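Local structure of activated BY transcription factor SSRB (Salmonella enterica, 2WNW) at residues S73-A78 against A350-D355; G304-H309 against R363-Y368; D46-S51 against R375-G380. The protein belongs to glycosyl hydrolase family 30 and joins an eight-stranded TIM barrel to a beta-sandwich domain. One frame throughout, in Å; residues are numbered along the deposited sequence.

Interaction 1: S73-A78 against A350-D355; sequences SLYFSA and APIQYD
Y75, near the end of helix 65-76, reaches across to P351 and I352, where the chain enters strand 352-355 of a small three-stranded sheet beside the TIM barrel; the contact illustrates how a single aromatic side chain can tie a barrel helix to an added sheet. CB of Y75 lies over the rim of the F76 ring, its neighbour within the helix. Beyond it the ring runs outward to meet I352, which comes from the opposite direction. CD1 of I352 stands over one ring face in a CH-pi contact, 4.0 Å from the centroid and 27° off the normal. Its nearest ring atom is Y75 CE1, at 3.6 Å, while Y75 CZ lies 4.0 Å from I352 CG1. The isoleucine presents this methyl because its CG1 branch, anti to the carbonyl carbon (chi1 -66°), extends straight through to CD1. At the tip the hydroxyl is gripped elsewhere, by a hydrogen bond with the carbonyl O of L333 in strand 332-336, while Y83 stacks on the ring and W367 meets it at a steep angle. P351 crosses the tyrosine at about a right angle and lies at the ring edge, its CB 3.3 Å from Y75 OH.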
# COMPACT_ATOMS: atom_id res chain seq x y z
N SER A 73 -6.63 1.77 -35.44
CA SER A 73 -7.24 2.97 -34.87
C SER A 73 -7.64 2.75 -33.41
O SER A 73 -7.46 3.62 -32.57
CB SER A 73 -8.49 3.37 -35.67
OG SER A 73 -8.15 3.67 -37.01
N LEU A 74 -8.18 1.57 -33.14
CA LEU A 74 -8.62 1.22 -31.79
C LEU A 74 -7.49 1.30 -30.77
O LEU A 74 -7.68 1.75 -29.65
CB LEU A 74 -9.19 -0.20 -31.80
CG LEU A 74 -10.69 -0.45 -31.65
CD1 LEU A 74 -11.51 0.81 -31.85
CD2 LEU A 74 -11.09 -1.53 -32.64
N TYR A 75 -6.32 0.85 -31.18
CA TYR A 75 -5.16 0.83 -30.30
C TYR A 75 -4.25 2.05 -30.36
O TYR A 75 -3.78 2.53 -29.33
CB TYR A 75 -4.31 -0.41 -30.62
CG TYR A 75 -4.58 -1.63 -29.76
CD1 TYR A 75 -4.55 -2.91 -30.32
CD2 TYR A 75 -4.77 -1.51 -28.38
CE1 TYR A 75 -4.68 -4.04 -29.54
CE2 TYR A 75 -4.91 -2.66 -27.58
CZ TYR A 75 -4.86 -3.91 -28.17
OH TYR A 75 -4.94 -5.05 -27.39
N PHE A 76 -4.01 2.56 -31.57
CA PHE A 76 -3.08 3.67 -31.71
C PHE A 76 -3.61 5.05 -32.07
O PHE A 76 -2.83 6.00 -32.17
CB PHE A 76 -1.99 3.24 -32.68
CG PHE A 76 -1.41 1.90 -32.34
CD1 PHE A 76 -1.83 0.75 -32.99
CD2 PHE A 76 -0.50 1.77 -31.29
CE1 PHE A 76 -1.37 -0.51 -32.61
CE2 PHE A 76 -0.02 0.52 -30.91
CZ PHE A 76 -0.46 -0.62 -31.57
N SER A 77 -4.91 5.18 -32.26
CA SER A 77 -5.50 6.47 -32.57
C SER A 77 -5.47 7.31 -31.30
O SER A 77 -5.71 6.80 -30.20
CB SER A 77 -6.95 6.31 -33.03
OG SER A 77 -7.64 7.56 -32.98
N ALA A 78 -5.15 8.60 -31.44
CA ALA A 78 -5.09 9.50 -30.30
C ALA A 78 -6.48 9.67 -29.69
O ALA A 78 -6.61 10.08 -28.54
CB ALA A 78 -4.55 10.85 -30.74
N ALA A 350 -5.70 -12.18 -25.33
CA ALA A 350 -5.12 -10.89 -25.68
C ALA A 350 -6.32 -9.96 -25.64
O ALA A 350 -7.45 -10.39 -25.92
CB ALA A 350 -4.50 -10.92 -27.08
N PRO A 351 -6.12 -8.68 -25.28
CA PRO A 351 -7.26 -7.75 -25.22
C PRO A 351 -8.11 -7.73 -26.48
O PRO A 351 -9.31 -7.47 -26.42
CB PRO A 351 -6.59 -6.41 -24.93
CG PRO A 351 -5.43 -6.82 -24.06
CD PRO A 351 -4.88 -8.02 -24.83
N ILE A 352 -7.48 -7.98 -27.63
CA ILE A 352 -8.21 -8.04 -28.88
C ILE A 352 -7.85 -9.35 -29.57
O ILE A 352 -6.68 -9.72 -29.65
CB ILE A 352 -7.88 -6.86 -29.83
CG1 ILE A 352 -8.37 -5.55 -29.22
CG2 ILE A 352 -8.54 -7.07 -31.19
CD1 ILE A 352 -8.20 -4.34 -30.12
N GLN A 353 -8.87 -10.06 -30.03
CA GLN A 353 -8.65 -11.32 -30.72
C GLN A 353 -9.36 -11.25 -32.07
O GLN A 353 -10.37 -10.56 -32.21
CB GLN A 353 -9.14 -12.49 -29.87
CG GLN A 353 -8.18 -12.80 -28.72
CD GLN A 353 -8.66 -13.92 -27.82
OE1 GLN A 353 -9.53 -13.72 -26.97
NE2 GLN A 353 -8.10 -15.11 -28.01
N TYR A 354 -8.83 -11.97 -33.05
CA TYR A 354 -9.38 -11.93 -34.39
C TYR A 354 -9.67 -13.29 -35.01
O TYR A 354 -8.86 -14.21 -34.95
CB TYR A 354 -8.44 -11.13 -35.29
CG TYR A 354 -8.83 -11.11 -36.75
CD1 TYR A 354 -8.15 -11.88 -37.68
CD2 TYR A 354 -9.88 -10.30 -37.19
CE1 TYR A 354 -8.49 -11.86 -39.03
CE2 TYR A 354 -10.24 -10.27 -38.54
CZ TYR A 354 -9.54 -11.05 -39.45
OH TYR A 354 -9.88 -11.02 -40.78
N ASP A 355 -10.85 -13.40 -35.61
CA ASP A 355 -11.30 -14.61 -36.27
C ASP A 355 -11.22 -14.37 -37.78
O ASP A 355 -12.05 -13.67 -38.35
CB ASP A 355 -12.74 -14.93 -35.84
CG ASP A 355 -13.44 -15.90 -36.77
OD1 ASP A 355 -12.78 -16.80 -37.32
OD2 ASP A 355 -14.67 -15.75 -36.93

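Interaction 2: G304-H309 against R363-Y368; sequences GSQIRH and RNHSWY. With PO4 (phosphate ion), chain D.
Side-chain packing between the first turns of two helices makes this contact: Q306 of helix 305-322 lies against H365 at the start of helix 365-374, on the partly buried flank of the TIM-barrel domain. The backbones come close here, with the CA atoms of Q306 and H365 5.9 Å apart. The clearest element is a CH-pi contact. CB of Q306 sits over the centre of the imidazole, 3.5 Å from its centroid and only 1° off the ring normal, so the methylene covers the ring almost squarely. From there the glutamine chain bends at chi2 (-51°), which carries its terminal amide past the ring toward the backbone of N364 and H365. The amide plane stands 77° from the imidazole plane, and the contact is therefore not a flat stack. I307 adds a looser apolar touch, its CD1 4.4 Å from H365 CD2.

N364, just before the second helix, packs beside the glutamine with the two amide planes turned moderately against each other. Its own amide nitrogen is held elsewhere, by hydrogen bonds with A350 O and Q353 OE1, which fix the asparagine against the start of strand 352-355. At the other side of the first segment, G304 N gives a weak hydrogen bond to O1 of a phosphate ion (3.2 Å), probably from the crystallisation liquor. R308 forms salt bridges with D302 and E300.

Around this pair, F15 meets the H365 ring edge-to-face. Helix 365-374 is packed between helix 305-322 and the small sheet: on one side H365 and Y368 touch W310, one turn beyond Q306, and on the other W367 rests on I352 of strand 352-355.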
# COMPACT_ATOMS: atom_id res chain seq x y z
N GLY A 304 -17.42 -16.80 -15.29
CA GLY A 304 -16.71 -15.68 -14.68
C GLY A 304 -15.36 -15.30 -15.25
O GLY A 304 -14.71 -14.40 -14.73
N SER A 305 -14.93 -15.96 -16.32
CA SER A 305 -13.62 -15.66 -16.90
C SER A 305 -13.38 -14.19 -17.26
O SER A 305 -12.36 -13.61 -16.86
CB SER A 305 -13.36 -16.54 -18.13
OG SER A 305 -14.38 -16.39 -19.10
N GLN A 306 -14.30 -13.57 -18.00
CA GLN A 306 -14.10 -12.17 -18.37
C GLN A 306 -13.99 -11.24 -17.17
O GLN A 306 -13.16 -10.33 -17.16
CB GLN A 306 -15.21 -11.70 -19.31
CG GLN A 306 -15.07 -12.26 -20.72
CD GLN A 306 -13.68 -12.04 -21.30
OE1 GLN A 306 -12.96 -12.99 -21.62
NE2 GLN A 306 -13.28 -10.78 -21.41
N ILE A 307 -14.83 -11.45 -16.15
CA ILE A 307 -14.78 -10.61 -14.96
C ILE A 307 -13.46 -10.81 -14.22
O ILE A 307 -12.88 -9.84 -13.72
CB ILE A 307 -15.97 -10.92 -14.01
CG1 ILE A 307 -17.22 -10.20 -14.49
CG2 ILE A 307 -15.63 -10.49 -12.58
CD1 ILE A 307 -17.11 -8.67 -14.46
N ARG A 308 -12.98 -12.05 -14.16
CA ARG A 308 -11.72 -12.33 -13.48
C ARG A 308 -10.56 -11.65 -14.21
O ARG A 308 -9.63 -11.15 -13.57
CB ARG A 308 -11.43 -13.84 -13.42
CG ARG A 308 -12.32 -14.64 -12.47
CD ARG A 308 -11.62 -15.94 -12.08
NE ARG A 308 -11.20 -16.70 -13.26
CZ ARG A 308 -12.02 -17.46 -13.98
NH1 ARG A 308 -13.29 -17.55 -13.65
NH2 ARG A 308 -11.58 -18.11 -15.05
N HIS A 309 -10.60 -11.66 -15.53
CA HIS A 309 -9.54 -11.04 -16.33
C HIS A 309 -9.57 -9.53 -16.15
O HIS A 309 -8.53 -8.87 -16.08
CB HIS A 309 -9.72 -11.41 -17.80
CG HIS A 309 -9.59 -12.88 -18.07
ND1 HIS A 309 -9.79 -13.44 -19.31
CD2 HIS A 309 -9.29 -13.91 -17.24
CE1 HIS A 309 -9.62 -14.75 -19.24
NE2 HIS A 309 -9.32 -15.06 -17.99
N ARG A 363 -13.21 -7.55 -28.81
CA ARG A 363 -12.55 -6.86 -27.70
C ARG A 363 -12.97 -7.46 -26.37
O ARG A 363 -14.15 -7.43 -26.01
CB ARG A 363 -12.92 -5.37 -27.72
CG ARG A 363 -12.15 -4.55 -28.74
CD ARG A 363 -12.64 -3.12 -28.78
NE ARG A 363 -13.99 -3.04 -29.33
CZ ARG A 363 -14.72 -1.93 -29.37
NH1 ARG A 363 -14.22 -0.80 -28.89
NH2 ARG A 363 -15.94 -1.95 -29.89
N ASN A 364 -12.00 -8.01 -25.64
CA ASN A 364 -12.27 -8.62 -24.35
C ASN A 364 -12.36 -7.56 -23.25
O ASN A 364 -12.00 -6.40 -23.46
CB ASN A 364 -11.19 -9.64 -24.02
CG ASN A 364 -11.25 -10.85 -24.93
OD1 ASN A 364 -12.29 -11.50 -25.05
ND2 ASN A 364 -10.13 -11.16 -25.60
N HIS A 365 -12.84 -7.96 -22.07
CA HIS A 365 -12.96 -7.02 -20.95
C HIS A 365 -11.65 -6.29 -20.67
O HIS A 365 -11.66 -5.10 -20.35
CB HIS A 365 -13.42 -7.76 -19.68
CG HIS A 365 -14.89 -8.04 -19.62
ND1 HIS A 365 -15.64 -8.34 -20.74
CD2 HIS A 365 -15.74 -8.10 -18.57
CE1 HIS A 365 -16.89 -8.58 -20.38
NE2 HIS A 365 -16.98 -8.43 -19.07
N SER A 366 -10.54 -7.00 -20.77
CA SER A 366 -9.23 -6.41 -20.50
C SER A 366 -8.95 -5.18 -21.36
O SER A 366 -8.31 -4.23 -20.89
CB SER A 366 -8.13 -7.45 -20.71
OG SER A 366 -8.16 -7.95 -22.04
N TRP A 367 -9.43 -5.17 -22.59
CA TRP A 367 -9.21 -4.02 -23.47
C TRP A 367 -9.83 -2.77 -22.84
O TRP A 367 -9.21 -1.71 -22.82
CB TRP A 367 -9.83 -4.25 -24.85
CG TRP A 367 -9.46 -3.20 -25.87
CD1 TRP A 367 -8.31 -3.14 -26.60
CD2 TRP A 367 -10.23 -2.05 -26.23
NE1 TRP A 367 -8.32 -2.02 -27.41
CE2 TRP A 367 -9.49 -1.33 -27.20
CE3 TRP A 367 -11.48 -1.55 -25.84
CZ2 TRP A 367 -9.95 -0.14 -27.77
CZ3 TRP A 367 -11.95 -0.36 -26.41
CH2 TRP A 367 -11.18 0.33 -27.37
N TYR A 368 -11.04 -2.89 -22.32
CA TYR A 368 -11.72 -1.76 -21.69
C TYR A 368 -11.06 -1.41 -20.35
O TYR A 368 -11.00 -0.24 -19.98
CB TYR A 368 -13.21 -2.04 -21.48
CG TYR A 368 -13.94 -2.35 -22.76
CD1 TYR A 368 -14.15 -3.66 -23.17
CD2 TYR A 368 -14.39 -1.31 -23.58
CE1 TYR A 368 -14.78 -3.94 -24.38
CE2 TYR A 368 -15.03 -1.58 -24.79
CZ TYR A 368 -15.22 -2.90 -25.18
OH TYR A 368 -15.82 -3.17 -26.39
P PO4 D . -16.50 -18.68 -12.37
O1 PO4 D . -17.06 -19.46 -13.48
O2 PO4 D . -17.54 -17.80 -11.80
O3 PO4 D . -16.00 -19.60 -11.32
O4 PO4 D . -15.40 -17.87 -12.86

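Interaction 3: D46-S51 against R375-G380; sequences DGFGGS and RYVRPG
G47 and P379 bring the two backbones within 4.6 Å, measured between their CA atoms, where the chain entering the first barrel strand passes the irregular connection that carries the chain from helix 365-374, the last helix of the barrel domain, to strand 382-388 of the beta sandwich. G47 has phi 141° and psi -166°, a conformation open to glycine because a CB would press against the preceding carbonyl oxygen. G380 likewise takes a positive phi, 94°, as the second segment turns away beyond the proline. The approach illustrates how a loop can pack on a barrel strand without pairing with it: across the segments the touches are van der Waals ones.

P379 lays its ring against the carbonyl of D46, with CB 3.4 Å and CG 3.6 Å from D46 O, and CG also lies 4.4 Å from G47 CA. F48 makes the second point of touch, the far part of its ring coming nearer to the loop than its root does. There CE1 meets V377 at CB, 3.7 Å away, and at CG1, 3.8 Å away. The valine comes at the ring obliquely. The carboxylate of D46 leaves in another direction and forms salt bridges with K289 and K138.

On the barrel side, backbone hydrogen bonds of F48 with L85 and of G49 with D330 set strand 48-51 between its neighbours 85-90 and 327-330, the latter the eighth strand, so the barrel closes at this seam. C374 of helix 365-374 and F321 of helix 305-322 also pack on F48, placing its ring between the strand and the helices outside it.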
# COMPACT_ATOMS: atom_id res chain seq x y z
N ASP A 46 5.89 6.81 -18.14
CA ASP A 46 6.22 6.94 -19.55
C ASP A 46 5.12 6.60 -20.54
O ASP A 46 5.23 6.94 -21.73
CB ASP A 46 7.47 6.10 -19.87
CG ASP A 46 8.67 6.50 -19.04
OD1 ASP A 46 8.73 7.68 -18.62
OD2 ASP A 46 9.57 5.66 -18.81
N GLY A 47 4.06 5.94 -20.09
CA GLY A 47 2.97 5.60 -20.99
C GLY A 47 2.33 4.23 -20.80
O GLY A 47 2.54 3.56 -19.78
N PHE A 48 1.54 3.83 -21.79
CA PHE A 48 0.83 2.54 -21.78
C PHE A 48 0.87 1.93 -23.18
O PHE A 48 0.90 2.65 -24.18
CB PHE A 48 -0.64 2.74 -21.40
CG PHE A 48 -0.85 3.36 -20.05
CD1 PHE A 48 -0.64 4.72 -19.85
CD2 PHE A 48 -1.23 2.57 -18.96
CE1 PHE A 48 -0.80 5.29 -18.59
CE2 PHE A 48 -1.40 3.13 -17.71
CZ PHE A 48 -1.18 4.49 -17.52
N GLY A 49 0.86 0.60 -23.24
CA GLY A 49 0.88 -0.06 -24.53
C GLY A 49 0.80 -1.57 -24.44
O GLY A 49 0.50 -2.13 -23.39
N GLY A 50 1.08 -2.22 -25.57
CA GLY A 50 1.05 -3.67 -25.64
C GLY A 50 2.23 -4.19 -26.44
O GLY A 50 3.09 -3.41 -26.86
N SER A 51 2.26 -5.49 -26.70
CA SER A 51 3.39 -6.08 -27.41
C SER A 51 3.16 -6.58 -28.82
O SER A 51 2.12 -7.15 -29.14
CB SER A 51 3.98 -7.21 -26.58
OG SER A 51 4.24 -6.80 -25.25
N ARG A 375 -6.42 5.67 -22.28
CA ARG A 375 -7.14 6.65 -23.09
C ARG A 375 -7.06 8.06 -22.51
O ARG A 375 -7.29 9.04 -23.23
CB ARG A 375 -8.62 6.24 -23.21
CG ARG A 375 -8.85 4.89 -23.87
CD ARG A 375 -10.29 4.43 -23.72
NE ARG A 375 -11.20 5.10 -24.64
CZ ARG A 375 -11.32 4.80 -25.93
NH1 ARG A 375 -10.59 3.83 -26.46
NH2 ARG A 375 -12.18 5.46 -26.69
N TYR A 376 -6.71 8.17 -21.24
CA TYR A 376 -6.68 9.47 -20.58
C TYR A 376 -5.37 9.95 -19.97
O TYR A 376 -5.18 11.15 -19.79
CB TYR A 376 -7.77 9.50 -19.51
CG TYR A 376 -9.06 8.87 -20.00
CD1 TYR A 376 -9.85 9.51 -20.95
CD2 TYR A 376 -9.42 7.59 -19.59
CE1 TYR A 376 -10.98 8.89 -21.49
CE2 TYR A 376 -10.54 6.96 -20.12
CZ TYR A 376 -11.31 7.61 -21.07
OH TYR A 376 -12.38 6.96 -21.64
N VAL A 377 -4.47 9.03 -19.65
CA VAL A 377 -3.19 9.40 -19.05
C VAL A 377 -2.12 9.47 -20.14
O VAL A 377 -1.95 8.53 -20.92
CB VAL A 377 -2.78 8.37 -17.96
CG1 VAL A 377 -1.49 8.82 -17.28
CG2 VAL A 377 -3.90 8.23 -16.94
N ARG A 378 -1.41 10.59 -20.19
CA ARG A 378 -0.38 10.80 -21.21
C ARG A 378 1.05 10.63 -20.71
O ARG A 378 1.32 10.75 -19.51
CB ARG A 378 -0.52 12.21 -21.79
CG ARG A 378 -1.89 12.55 -22.36
CD ARG A 378 -2.28 13.95 -21.92
NE ARG A 378 -3.50 14.44 -22.54
CZ ARG A 378 -4.18 15.50 -22.10
NH1 ARG A 378 -3.76 16.17 -21.04
NH2 ARG A 378 -5.28 15.89 -22.74
N PRO A 379 1.98 10.34 -21.63
CA PRO A 379 3.39 10.16 -21.25
C PRO A 379 3.87 11.42 -20.53
O PRO A 379 3.50 12.53 -20.92
CB PRO A 379 4.08 9.98 -22.60
CG PRO A 379 3.03 9.29 -23.42
CD PRO A 379 1.79 10.08 -23.07
N GLY A 380 4.67 11.25 -19.49
CA GLY A 380 5.17 12.40 -18.75
C GLY A 380 4.32 12.78 -17.55
O GLY A 380 4.75 13.56 -16.69

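Overall arrangement
All three contacts belong to the TIM-barrel domain, yet they differ in depth and chemistry. Interactions 1 and 3 are buried, whereas interaction 2 is partly buried and has a phosphate ion beside it. Interactions 1 and 2 touch: N364 is probably hydrogen-bonded to the backbone of A350 and P351, joining the small sheet to the start of helix 365-374, while Y75 against W367 joins two helices. Interaction 3 lies about 20 Å from interaction 2 between centres, yet the R375 side chain, just past the helix end, reaches back to touch W367. A CH-pi contact marks each of the first two, over a tyrosine and an imidazole respectively; the third relies on a proline against a carbonyl and a phenylalanine against a valine.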